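Local coordinates for protein beta 1-3 glucanase (Clostridium beijerinckii NCIMB 8052, PDB 5H4E) that probably hydrolyses beta-1,3-glucans, being the catalytic domain of a glycoside hydrolase of family 64, at residues A[9-14]-A[367-372]; A[28-33]-A[85-90]; A[89-94]-A[141-146]; A[147-152]-A[360-365]. All blocks are in the same frame, centred on the assembly; numbering follows the deposited sequence.

Contact 1 of 4, residues A[9-14]-A[367-372]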
loop_
_atom_site.group_PDB
_atom_site.type_symbol
_atom_site.label_atom_id
_atom_site.label_comp_id
_atom_site.label_asym_id
_atom_site.label_seq_id
_atom_site.Cartn_x
_atom_site.Cartn_y
_atom_site.Cartn_z
ATOM N N VAL A 9 20.324 -1.873 8.294
ATOM C CA VAL A 9 19.239 -2.713 8.797
ATOM C C VAL A 9 19.170 -3.957 7.918
ATOM O O VAL A 9 19.327 -3.879 6.699
ATOM C CB VAL A 9 17.874 -1.983 8.789
ATOM C CG1 VAL A 9 16.733 -2.956 9.094
ATOM C CG2 VAL A 9 17.875 -0.828 9.792
ATOM N N THR A 10 18.967 -5.112 8.529
ATOM C CA THR A 10 18.818 -6.328 7.746
ATOM C C THR A 10 17.341 -6.676 7.599
ATOM O O THR A 10 16.579 -6.620 8.568
ATOM C CB THR A 10 19.579 -7.503 8.390
ATOM O OG1 THR A 10 20.965 -7.161 8.492
ATOM C CG2 THR A 10 19.425 -8.781 7.562
ATOM N N LEU A 11 16.950 -7.021 6.376
ATOM C CA LEU A 11 15.627 -7.544 6.085
ATOM C C LEU A 11 15.741 -9.032 5.729
ATOM O O LEU A 11 16.278 -9.387 4.686
ATOM C CB LEU A 11 14.994 -6.749 4.947
ATOM C CG LEU A 11 15.025 -5.229 5.131
ATOM C CD1 LEU A 11 14.500 -4.552 3.893
ATOM C CD2 LEU A 11 14.218 -4.793 6.363
ATOM N N GLN A 12 15.258 -9.900 6.611
ATOM C CA GLN A 12 15.411 -11.339 6.431
ATOM C C GLN A 12 14.150 -11.942 5.827
ATOM O O GLN A 12 13.078 -11.814 6.407
ATOM C CB GLN A 12 15.721 -12.012 7.773
ATOM C CG GLN A 12 15.739 -13.538 7.728
ATOM C CD GLN A 12 16.987 -14.063 7.034
ATOM O OE1 GLN A 12 18.112 -13.793 7.466
ATOM N NE2 GLN A 12 16.796 -14.780 5.938
ATOM N N VAL A 13 14.266 -12.592 4.666
ATOM C CA VAL A 13 13.109 -13.304 4.118
ATOM C C VAL A 13 12.990 -14.655 4.816
ATOM O O VAL A 13 13.981 -15.383 4.949
ATOM C CB VAL A 13 13.201 -13.516 2.578
ATOM C CG1 VAL A 13 11.945 -14.230 2.060
ATOM C CG2 VAL A 13 13.369 -12.178 1.854
ATOM N N LYS A 14 11.788 -14.972 5.291
ATOM C CA LYS A 14 11.515 -16.284 5.871
ATOM C C LYS A 14 10.452 -17.032 5.065
ATOM O O LYS A 14 9.336 -16.545 4.873
ATOM C CB LYS A 14 11.078 -16.149 7.333
ATOM C CG LYS A 14 10.823 -17.469 8.025
ATOM C CD LYS A 14 12.113 -18.176 8.399
ATOM C CE LYS A 14 11.808 -19.508 9.074
ATOM N NZ LYS A 14 10.661 -19.366 10.028
ATOM N N LYS A 367 16.805 -2.518 14.145
ATOM C CA LYS A 367 17.880 -3.509 14.098
ATOM C C LYS A 367 17.702 -4.421 12.892
ATOM O O LYS A 367 18.577 -4.509 12.025
ATOM C CB LYS A 367 17.891 -4.336 15.382
ATOM C CG LYS A 367 19.095 -5.239 15.558
ATOM C CD LYS A 367 18.956 -6.001 16.868
ATOM C CE LYS A 367 20.179 -6.837 17.178
ATOM N NZ LYS A 367 20.194 -7.213 18.627
ATOM N N TYR A 368 16.559 -5.096 12.832
ATOM C CA TYR A 368 16.257 -5.925 11.670
ATOM C C TYR A 368 14.759 -6.166 11.551
ATOM O O TYR A 368 14.006 -5.930 12.503
ATOM C CB TYR A 368 17.010 -7.269 11.740
ATOM C CG TYR A 368 16.561 -8.183 12.867
ATOM C CD1 TYR A 368 17.225 -8.184 14.093
ATOM C CD2 TYR A 368 15.492 -9.059 12.699
ATOM C CE1 TYR A 368 16.827 -9.014 15.120
ATOM C CE2 TYR A 368 15.079 -9.891 13.735
ATOM C CZ TYR A 368 15.758 -9.862 14.938
ATOM O OH TYR A 368 15.362 -10.687 15.968
ATOM N N ALA A 369 14.340 -6.652 10.379
ATOM C CA ALA A 369 12.968 -7.124 10.193
ATOM C C ALA A 369 12.965 -8.505 9.563
ATOM O O ALA A 369 13.852 -8.846 8.779
ATOM C CB ALA A 369 12.145 -6.138 9.331
ATOM N N ILE A 370 11.981 -9.315 9.943
ATOM C CA ILE A 370 11.748 -10.595 9.283
ATOM C C ILE A 370 10.545 -10.474 8.355
ATOM O O ILE A 370 9.467 -10.062 8.791
ATOM C CB ILE A 370 11.454 -11.745 10.277
ATOM C CG1 ILE A 370 12.555 -11.895 11.340
ATOM C CG2 ILE A 370 11.193 -13.041 9.510
ATOM C CD1 ILE A 370 13.891 -12.257 10.793
ATOM N N ILE A 371 10.713 -10.832 7.087
ATOM C CA ILE A 371 9.572 -10.816 6.184
ATOM C C ILE A 371 9.133 -12.250 5.941
ATOM O O ILE A 371 9.795 -13.032 5.257
ATOM C CB ILE A 371 9.896 -10.080 4.892
ATOM C CG1 ILE A 371 10.417 -8.680 5.261
ATOM C CG2 ILE A 371 8.648 -9.959 4.013
ATOM C CD1 ILE A 371 10.990 -7.908 4.110
ATOM N N ASN A 372 8.015 -12.579 6.576
ATOM C CA ASN A 372 7.454 -13.913 6.566
ATOM C C ASN A 372 6.527 -14.101 5.390
ATOM O O ASN A 372 5.418 -13.585 5.396
ATOM C CB ASN A 372 6.686 -14.172 7.862
ATOM C CG ASN A 372 7.591 -14.236 9.066
ATOM O OD1 ASN A 372 8.428 -15.138 9.184
ATOM N ND2 ASN A 372 7.436 -13.282 9.968
#

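Contact 2 of 4, residues A[28-33]-A[85-90]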
loop_
_atom_site.group_PDB
_atom_site.type_symbol
_atom_site.label_atom_id
_atom_site.label_comp_id
_atom_site.label_asym_id
_atom_site.label_seq_id
_atom_site.Cartn_x
_atom_site.Cartn_y
_atom_site.Cartn_z
ATOM N N TRP A 28 13.766 -11.918 -4.500
ATOM C CA TRP A 28 13.558 -10.575 -3.967
ATOM C C TRP A 28 14.395 -9.512 -4.676
ATOM O O TRP A 28 15.485 -9.795 -5.194
ATOM C CB TRP A 28 13.849 -10.543 -2.468
ATOM C CG TRP A 28 15.280 -10.797 -2.129
ATOM C CD1 TRP A 28 15.853 -12.006 -1.841
ATOM C CD2 TRP A 28 16.318 -9.828 -2.025
ATOM N NE1 TRP A 28 17.184 -11.842 -1.563
ATOM C CE2 TRP A 28 17.496 -10.514 -1.677
ATOM C CE3 TRP A 28 16.372 -8.441 -2.194
ATOM C CZ2 TRP A 28 18.709 -9.866 -1.502
ATOM C CZ3 TRP A 28 17.581 -7.802 -2.016
ATOM C CH2 TRP A 28 18.730 -8.515 -1.670
ATOM N N ALA A 29 13.861 -8.296 -4.696
ATOM C CA ALA A 29 14.560 -7.110 -5.174
ATOM C C ALA A 29 14.087 -5.921 -4.350
ATOM O O ALA A 29 12.913 -5.849 -3.991
ATOM C CB ALA A 29 14.290 -6.875 -6.667
ATOM N N ILE A 30 14.988 -4.999 -4.024
ATOM C CA ILE A 30 14.576 -3.753 -3.363
ATOM C C ILE A 30 14.856 -2.569 -4.277
ATOM O O ILE A 30 15.992 -2.370 -4.708
ATOM C CB ILE A 30 15.308 -3.525 -2.031
ATOM C CG1 ILE A 30 15.033 -4.688 -1.070
ATOM C CG2 ILE A 30 14.871 -2.209 -1.401
ATOM C CD1 ILE A 30 15.865 -4.612 0.209
ATOM N N VAL A 31 13.823 -1.784 -4.548
ATOM C CA VAL A 31 13.958 -0.592 -5.363
ATOM C C VAL A 31 13.465 0.607 -4.573
ATOM O O VAL A 31 12.546 0.492 -3.763
ATOM C CB VAL A 31 13.186 -0.734 -6.687
ATOM C CG1 VAL A 31 13.790 -1.853 -7.512
ATOM C CG2 VAL A 31 11.712 -1.019 -6.421
ATOM N N GLY A 32 14.082 1.758 -4.787
ATOM C CA GLY A 32 13.739 2.921 -3.995
ATOM C C GLY A 32 14.511 4.137 -4.458
ATOM O O GLY A 32 14.979 4.178 -5.594
ATOM N N LYS A 33 14.634 5.135 -3.589
ATOM C CA LYS A 33 15.395 6.330 -3.936
ATOM C C LYS A 33 16.523 6.601 -2.953
ATOM O O LYS A 33 16.361 6.428 -1.748
ATOM C CB LYS A 33 14.471 7.541 -4.017
ATOM C CG LYS A 33 13.691 7.587 -5.327
ATOM C CD LYS A 33 12.318 8.191 -5.132
ATOM C CE LYS A 33 12.360 9.695 -5.023
ATOM N NZ LYS A 33 10.966 10.227 -4.918
ATOM N N SER A 85 19.302 -14.955 1.412
ATOM C CA SER A 85 17.933 -14.955 1.924
ATOM C C SER A 85 17.574 -13.653 2.628
ATOM O O SER A 85 16.449 -13.476 3.098
ATOM C CB SER A 85 17.730 -16.122 2.889
ATOM O OG SER A 85 18.548 -15.955 4.048
ATOM N N TYR A 86 18.539 -12.750 2.704
ATOM C CA TYR A 86 18.375 -11.502 3.435
ATOM C C TYR A 86 18.923 -10.343 2.608
ATOM O O TYR A 86 19.771 -10.535 1.734
ATOM C CB TYR A 86 19.091 -11.569 4.785
ATOM C CG TYR A 86 20.555 -11.926 4.623
ATOM C CD1 TYR A 86 20.962 -13.256 4.592
ATOM C CD2 TYR A 86 21.523 -10.936 4.441
ATOM C CE1 TYR A 86 22.304 -13.596 4.406
ATOM C CE2 TYR A 86 22.873 -11.266 4.251
ATOM C CZ TYR A 86 23.251 -12.597 4.239
ATOM O OH TYR A 86 24.572 -12.937 4.062
ATOM N N ALA A 87 18.442 -9.145 2.912
ATOM C CA ALA A 87 18.942 -7.914 2.323
ATOM C C ALA A 87 19.472 -6.969 3.403
ATOM O O ALA A 87 18.960 -6.952 4.528
ATOM C CB ALA A 87 17.842 -7.237 1.528
ATOM N N TYR A 88 20.507 -6.206 3.070
ATOM C CA TYR A 88 20.922 -5.070 3.903
ATOM C C TYR A 88 20.377 -3.795 3.301
ATOM O O TYR A 88 20.466 -3.619 2.093
ATOM C CB TYR A 88 22.445 -4.953 3.996
ATOM C CG TYR A 88 23.163 -6.152 4.556
ATOM C CD1 TYR A 88 23.095 -6.449 5.914
ATOM C CD2 TYR A 88 23.942 -6.965 3.738
ATOM C CE1 TYR A 88 23.770 -7.526 6.442
ATOM C CE2 TYR A 88 24.622 -8.054 4.257
ATOM C CZ TYR A 88 24.533 -8.322 5.611
ATOM O OH TYR A 88 25.189 -9.395 6.149
ATOM N N ILE A 89 19.812 -2.901 4.113
ATOM C CA ILE A 89 19.510 -1.558 3.605
ATOM C C ILE A 89 20.204 -0.490 4.430
ATOM O O ILE A 89 20.364 -0.637 5.653
ATOM C CB ILE A 89 17.973 -1.233 3.571
ATOM C CG1 ILE A 89 17.340 -1.425 4.942
ATOM C CG2 ILE A 89 17.259 -2.089 2.540
ATOM C CD1 ILE A 89 16.016 -0.694 5.087
ATOM N N PRO A 90 20.643 0.583 3.753
ATOM C CA PRO A 90 21.100 1.811 4.393
ATOM C C PRO A 90 19.905 2.740 4.482
ATOM O O PRO A 90 18.813 2.292 4.125
ATOM C CB PRO A 90 22.148 2.333 3.417
ATOM C CG PRO A 90 21.538 2.000 2.087
ATOM C CD PRO A 90 20.793 0.665 2.285
#

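Contact 3 of 4, residues A[89-94]-A[141-146]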
loop_
_atom_site.group_PDB
_atom_site.type_symbol
_atom_site.label_atom_id
_atom_site.label_comp_id
_atom_site.label_asym_id
_atom_site.label_seq_id
_atom_site.Cartn_x
_atom_site.Cartn_y
_atom_site.Cartn_z
ATOM N N ILE A 89 19.812 -2.901 4.113
ATOM C CA ILE A 89 19.510 -1.558 3.605
ATOM C C ILE A 89 20.204 -0.490 4.430
ATOM O O ILE A 89 20.364 -0.637 5.653
ATOM C CB ILE A 89 17.973 -1.233 3.571
ATOM C CG1 ILE A 89 17.340 -1.425 4.942
ATOM C CG2 ILE A 89 17.259 -2.089 2.540
ATOM C CD1 ILE A 89 16.016 -0.694 5.087
ATOM N N PRO A 90 20.643 0.583 3.753
ATOM C CA PRO A 90 21.100 1.811 4.393
ATOM C C PRO A 90 19.905 2.740 4.482
ATOM O O PRO A 90 18.813 2.292 4.125
ATOM C CB PRO A 90 22.148 2.333 3.417
ATOM C CG PRO A 90 21.538 2.000 2.087
ATOM C CD PRO A 90 20.793 0.665 2.285
ATOM N N LYS A 91 20.084 3.977 4.939
ATOM C CA LYS A 91 19.018 4.976 4.847
ATOM C C LYS A 91 18.496 4.981 3.408
ATOM O O LYS A 91 19.283 4.864 2.465
ATOM C CB LYS A 91 19.522 6.365 5.239
ATOM C CG LYS A 91 20.005 6.494 6.676
ATOM C CD LYS A 91 18.862 6.488 7.649
ATOM C CE LYS A 91 19.349 6.794 9.076
ATOM N NZ LYS A 91 20.057 8.108 9.162
ATOM N N ILE A 92 17.177 5.075 3.248
ATOM C CA ILE A 92 16.564 4.946 1.927
ATOM C C ILE A 92 15.123 5.442 1.991
ATOM O O ILE A 92 14.472 5.351 3.033
ATOM C CB ILE A 92 16.613 3.469 1.418
ATOM C CG1 ILE A 92 16.235 3.367 -0.067
ATOM C CG2 ILE A 92 15.736 2.561 2.278
ATOM C CD1 ILE A 92 16.474 1.969 -0.658
ATOM N N ILE A 93 14.627 5.985 0.886
ATOM C CA ILE A 93 13.252 6.473 0.857
ATOM C C ILE A 93 12.427 5.868 -0.280
ATOM O O ILE A 93 12.979 5.385 -1.274
ATOM C CB ILE A 93 13.218 8.005 0.750
ATOM C CG1 ILE A 93 13.929 8.476 -0.510
ATOM C CG2 ILE A 93 13.882 8.631 1.968
ATOM C CD1 ILE A 93 14.045 9.984 -0.581
ATOM N N GLY A 94 11.105 5.894 -0.107
ATOM C CA GLY A 94 10.163 5.404 -1.100
ATOM C C GLY A 94 10.509 4.023 -1.627
ATOM O O GLY A 94 10.418 3.765 -2.825
ATOM N N MET A 141 8.877 0.501 2.574
ATOM C CA MET A 141 9.683 0.961 3.707
ATOM C C MET A 141 10.434 2.245 3.418
ATOM O O MET A 141 10.685 2.592 2.265
ATOM C CB MET A 141 10.679 -0.115 4.137
ATOM C CG MET A 141 11.934 -0.140 3.322
ATOM S SD MET A 141 12.406 -1.845 3.034
ATOM C CE MET A 141 11.190 -2.204 1.785
ATOM N N ALA A 142 10.753 2.964 4.486
ATOM C CA ALA A 142 11.638 4.119 4.389
ATOM C C ALA A 142 12.405 4.228 5.695
ATOM O O ALA A 142 11.848 4.006 6.772
ATOM C CB ALA A 142 10.860 5.384 4.107
ATOM N N TRP A 143 13.689 4.536 5.590
ATOM C CA TRP A 143 14.515 4.716 6.763
ATOM C C TRP A 143 15.104 6.108 6.650
ATOM O O TRP A 143 15.919 6.374 5.764
ATOM C CB TRP A 143 15.595 3.643 6.841
ATOM C CG TRP A 143 16.448 3.700 8.075
ATOM C CD1 TRP A 143 16.189 4.372 9.240
ATOM C CD2 TRP A 143 17.711 3.061 8.249
ATOM N NE1 TRP A 143 17.225 4.185 10.133
ATOM C CE2 TRP A 143 18.172 3.384 9.544
ATOM C CE3 TRP A 143 18.504 2.251 7.430
ATOM C CZ2 TRP A 143 19.382 2.909 10.040
ATOM C CZ3 TRP A 143 19.703 1.790 7.919
ATOM C CH2 TRP A 143 20.136 2.121 9.212
ATOM N N THR A 144 14.661 7.000 7.530
ATOM C CA THR A 144 15.037 8.404 7.448
ATOM C C THR A 144 15.683 8.866 8.737
ATOM O O THR A 144 15.971 8.059 9.622
ATOM C CB THR A 144 13.820 9.283 7.168
ATOM O OG1 THR A 144 12.940 9.231 8.298
ATOM C CG2 THR A 144 13.075 8.781 5.930
ATOM N N ASN A 145 15.884 10.173 8.846
ATOM C CA ASN A 145 16.418 10.772 10.064
ATOM C C ASN A 145 15.549 10.493 11.297
ATOM O O ASN A 145 16.013 10.577 12.435
ATOM C CB ASN A 145 16.569 12.283 9.871
ATOM C CG ASN A 145 17.142 12.968 11.091
ATOM O OD1 ASN A 145 18.137 12.507 11.661
ATOM N ND2 ASN A 145 16.512 14.071 11.510
ATOM N N ASP A 146 14.289 10.147 11.056
ATOM C CA ASP A 146 13.315 9.962 12.124
ATOM C C ASP A 146 12.986 8.498 12.420
ATOM O O ASP A 146 12.071 8.213 13.192
ATOM C CB ASP A 146 12.039 10.722 11.779
ATOM C CG ASP A 146 12.288 12.205 11.591
ATOM O OD1 ASP A 146 13.150 12.752 12.319
ATOM O OD2 ASP A 146 11.632 12.821 10.722
#

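Contact 4 of 4, residues A[147-152]-A[360-365]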
loop_
_atom_site.group_PDB
_atom_site.type_symbol
_atom_site.label_atom_id
_atom_site.label_comp_id
_atom_site.label_asym_id
_atom_site.label_seq_id
_atom_site.Cartn_x
_atom_site.Cartn_y
_atom_site.Cartn_z
ATOM N N GLY A 147 13.738 7.575 11.826
ATOM C CA GLY A 147 13.542 6.159 12.091
ATOM C C GLY A 147 13.104 5.399 10.851
ATOM O O GLY A 147 13.137 5.925 9.740
ATOM N N LEU A 148 12.673 4.162 11.050
ATOM C CA LEU A 148 12.299 3.287 9.945
ATOM C C LEU A 148 10.807 2.981 10.006
ATOM O O LEU A 148 10.274 2.714 11.079
ATOM C CB LEU A 148 13.119 1.997 9.992
ATOM C CG LEU A 148 12.964 0.926 8.909
ATOM C CD1 LEU A 148 14.266 0.149 8.829
ATOM C CD2 LEU A 148 11.826 -0.004 9.241
ATOM N N TRP A 149 10.149 3.027 8.848
ATOM C CA TRP A 149 8.759 2.597 8.701
ATOM C C TRP A 149 8.761 1.434 7.739
ATOM O O TRP A 149 9.425 1.503 6.720
ATOM C CB TRP A 149 7.865 3.703 8.127
ATOM C CG TRP A 149 7.539 4.829 9.049
ATOM C CD1 TRP A 149 6.330 5.078 9.657
ATOM C CD2 TRP A 149 8.416 5.883 9.456
ATOM N NE1 TRP A 149 6.413 6.215 10.420
ATOM C CE2 TRP A 149 7.682 6.728 10.319
ATOM C CE3 TRP A 149 9.753 6.192 9.185
ATOM C CZ2 TRP A 149 8.240 7.864 10.906
ATOM C CZ3 TRP A 149 10.309 7.321 9.778
ATOM C CH2 TRP A 149 9.549 8.144 10.625
ATOM N N ILE A 150 8.037 0.368 8.045
ATOM C CA ILE A 150 7.949 -0.731 7.099
ATOM C C ILE A 150 6.553 -1.328 7.208
ATOM O O ILE A 150 5.970 -1.349 8.297
ATOM C CB ILE A 150 9.068 -1.786 7.346
ATOM C CG1 ILE A 150 8.974 -2.927 6.331
ATOM C CG2 ILE A 150 9.036 -2.312 8.798
ATOM C CD1 ILE A 150 10.225 -3.785 6.264
ATOM N N ASN A 151 5.973 -1.741 6.082
ATOM C CA ASN A 151 4.615 -2.288 6.132
ATOM C C ASN A 151 4.311 -3.259 4.995
ATOM O O ASN A 151 4.870 -3.142 3.895
ATOM C CB ASN A 151 3.564 -1.153 6.121
ATOM C CG ASN A 151 3.665 -0.264 4.885
ATOM O OD1 ASN A 151 4.434 0.693 4.865
ATOM N ND2 ASN A 151 2.885 -0.579 3.846
ATOM N N THR A 152 3.441 -4.224 5.287
ATOM C CA THR A 152 2.737 -4.961 4.240
ATOM C C THR A 152 1.671 -4.045 3.657
ATOM O O THR A 152 1.288 -3.045 4.280
ATOM C CB THR A 152 2.053 -6.226 4.770
ATOM O OG1 THR A 152 0.977 -5.868 5.654
ATOM C CG2 THR A 152 3.033 -7.124 5.505
ATOM N N THR A 360 1.478 -0.510 9.486
ATOM C CA THR A 360 2.763 0.179 9.582
ATOM C C THR A 360 3.478 -0.154 10.880
ATOM O O THR A 360 2.924 0.025 11.959
ATOM C CB THR A 360 2.625 1.714 9.490
ATOM O OG1 THR A 360 2.196 2.080 8.172
ATOM C CG2 THR A 360 3.992 2.381 9.765
ATOM N N LEU A 361 4.700 -0.652 10.745
ATOM C CA LEU A 361 5.636 -0.816 11.856
ATOM C C LEU A 361 6.619 0.346 11.830
ATOM O O LEU A 361 7.048 0.773 10.759
ATOM C CB LEU A 361 6.391 -2.150 11.749
ATOM C CG LEU A 361 5.540 -3.424 11.763
ATOM C CD1 LEU A 361 6.170 -4.493 10.890
ATOM C CD2 LEU A 361 5.397 -3.931 13.175
ATOM N N HIS A 362 6.984 0.855 13.004
ATOM C CA HIS A 362 7.879 2.004 13.074
ATOM C C HIS A 362 8.698 2.002 14.355
ATOM O O HIS A 362 8.165 1.731 15.434
ATOM C CB HIS A 362 7.079 3.302 12.978
ATOM C CG HIS A 362 7.836 4.515 13.418
ATOM N ND1 HIS A 362 8.951 4.982 12.754
ATOM C CD2 HIS A 362 7.624 5.370 14.447
ATOM C CE1 HIS A 362 9.400 6.066 13.362
ATOM N NE2 HIS A 362 8.611 6.323 14.391
ATOM N N VAL A 363 9.988 2.305 14.231
ATOM C CA VAL A 363 10.835 2.513 15.404
ATOM C C VAL A 363 12.032 3.396 15.045
ATOM O O VAL A 363 12.539 3.373 13.917
ATOM C CB VAL A 363 11.336 1.176 16.007
ATOM C CG1 VAL A 363 12.416 0.568 15.131
ATOM C CG2 VAL A 363 11.850 1.388 17.442
ATOM N N ALA A 364 12.474 4.184 16.017
ATOM C CA ALA A 364 13.547 5.147 15.792
ATOM C C ALA A 364 14.857 4.447 15.479
ATOM O O ALA A 364 15.666 4.938 14.685
ATOM C CB ALA A 364 13.720 6.041 17.020
ATOM N N ASP A 365 15.070 3.312 16.136
ATOM C CA ASP A 365 16.364 2.634 16.130
ATOM C C ASP A 365 16.259 1.183 15.662
ATOM O O ASP A 365 16.443 0.261 16.438
ATOM C CB ASP A 365 16.996 2.696 17.533
ATOM C CG ASP A 365 16.113 2.058 18.617
ATOM O OD1 ASP A 365 14.868 1.990 18.444
ATOM O OD2 ASP A 365 16.673 1.625 19.653
#

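Contact 1 of 4, residues A[9-14]-A[367-372]
T10, Q12 and K14 are joined to A369 and I371 by four backbone hydrogen bonds: A369 N to T10 O, Q12 N to A369 O, I371 N to Q12 O and K14 N to I371 O. The shortest runs from I371 N to Q12 O, 2.6 Å. The segment axes diverge by 21° and approach to 4.6 Å, as expected for twisted parallel neighbours. Weaker CA-H...O contacts accompany these bonds; L11 CA, for example, lies 3.5 Å from A369 O.

The pairing places the first long strand of the chain beside its last, in the middle of a mixed five-stranded sheet with 86-92 beyond 9-16 and 162-168 beyond 366-374. Where 366-374 meets 162-168, K367 and Y368 both face V167, forming a classic beta bulge.

Apolar contacts occupy both faces. On one, L11 CD2 meets A369 CB at 3.9 Å and I371 CD1 reaches L11 CB; M97 of strand 95-101 covers L11, V13 and I371. On the other, Q12 and I370 run side by side, with I370 CD1 3.5 Å from Q12 CB.

Polar ends are held as well. A bend at chi2 (74°) turns CD of Q12 away from I370, and NE2 donates almost straight to V13 O at 3.0 Å and also pairs with S85 OG. N372 OD1 lies 3.4 Å from K14 CB and bonds to N16 ND2, while N372 ND2 bonds to N163 OD1.

Contact 2 of 4, residues A[28-33]-A[85-90]
W28 and I30 reach A87 through different first torsions. CG of W28 stands between the backbone N and the carbonyl carbon (chi1 66°), whereas CG1 of I30 lies anti to the carbonyl carbon and an extended chi2 of 173° carries CD1 outward. The methyl of A87 receives both. Its CB sits over one face of the indole, 3.9 Å from the centroid of the W28 six-membered ring and 28° off the normal, a CH-pi contact. Its nearest ring atoms are W28 CZ3 and CH2, each 3.6 Å from A87 CB. I30 CD1 touches A87 CB at 3.5 Å and I89 CG2 at 3.7 Å, with the I30 and I89 side chains crossing at about a right angle.

W28 CZ2 also lies 3.5 Å from Y86 O, approached obliquely. The indole is tethered by a hydrogen bond from NE1 to Q84 O, which limits its rotation.

No hydrogen bond links the two segments, and the axes of the short strands come no closer than 8.8 Å, so this is face-to-face packing of two sheets. Strand 26-33 belongs to the antiparallel sheet, pairing with 40-43, 79-80 and 95-101, and strand 86-92 borders 9-16 in the mixed sheet; M97 and L11 pack against I30 between them.

Contact 3 of 4, residues A[89-94]-A[141-146]
I92 and W143 form an antiparallel hydrogen-bonded pair, with W143 N to I92 O at 2.8 Å and I92 N to W143 O at 3.1 Å, just before the chain turns a corner at I93 and G94. The second bond uses a lone pair of the W143 carbonyl, in its plane. With the bonds confined to this one pair, side chains carry most of the remaining contact.

The indole of W143 is the main surface. Its CG lies anti to the backbone N (chi1 -176°), and the K91 chain passes over one face of the ring at about a right angle to the W143 side chain. The bend at chi2 (-73°) sets K91 CD 3.5 Å from the centroid of the five-membered ring and 3° off its normal, a well-centred CH-pi contact. K91 CE continues across the same face, 3.5 Å from W143 NE1, whereas NZ is 5.2 Å from the centroid and at most weakly attracted. At the edge of the indole, I89 O lies 3.4 Å from W143 CZ3. The P90 carbonyl carbon approaches W143 CE3 obliquely.

Smaller contacts flank the pair: I89 CD1 against M141 SD at 4.3 Å and I93 CG2 against T144 CG2. T144 OG1 accepts from D146 N, an ST turn at the start of the connection to strand 147-151.

The single I92/W143 bridge joins a border strand of the mixed sheet, 86-92, to strand 136-144 of the antiparallel sheet. At the corner the I93 backbone bonds to K33 of strand 26-33; on the other segment the backbones of M141 and A142 bond to A95 and W149, while V9 and L11 of strand 9-16 pack against I89.

Contact 4 of 4, residues A[147-152]-A[360-365]
W149 and H362 lie side by side as an offset stack, the centroids of the W149 six-membered ring and the H362 ring 4.0 Å apart and their planes inclined by 21°. H362 ND1 stands over the centre of the W149 ring system, 3.3 Å from CE2, and H362 CE1 is equally close to W149 CZ2. At the indole edge, T360 CG2 meets W149 CD1 at 3.6 Å.

A bent hydrogen bond helps to orient the imidazole: ND1 of H362 donates to L148 O at 3.1 Å, arriving from above the carbonyl plane, 60° out of it. V363 N also donates to L148 O, within that plane, so the oxygen is gripped by two donors. The stack lies over a backbone ladder in which L148 N donates to V363 O while I150 and L361 exchange N-H...O bonds in both directions. On the reverse face, I150 CG2 packs on L361 CB at 4.0 Å.

Farther out, Y172 OH bonds to H362 N, and S358 OG to T360 OG1. N151 ND2 donates to T152 O and pairs with E140 OE1. Beneath L361 are I164 and L166.

Aromatic stacking over a non-hydrogen-bonded pair, here W149 with H362, is a cross-strand motif of antiparallel sheets; backbone bonds to 147-151 add strand 361-363 beside the 136-144/147-151 hairpin.

Following the chain from the N terminus, contact 1 opens at 9-14 and closes only at 367-372, so the other three lie within its span. Contact 2 joins 28-33 to 85-90, packing the antiparallel sheet on the mixed one. Contact 3 starts on I89 and P90, where contact 2 ends, and reaches 141-146. Contact 4 then opens at 147 and closes at 360-365, spanning the helices and the four-stranded sheet 242-273. Contacts 2, 3 and 4 thus run in series without crossing. Between the two sheets L11 packs on M141 and I150, and L148 on V9 and I89. Within the antiparallel sheet, backbone pairing of A142 with W149 joins contacts 3 and 4.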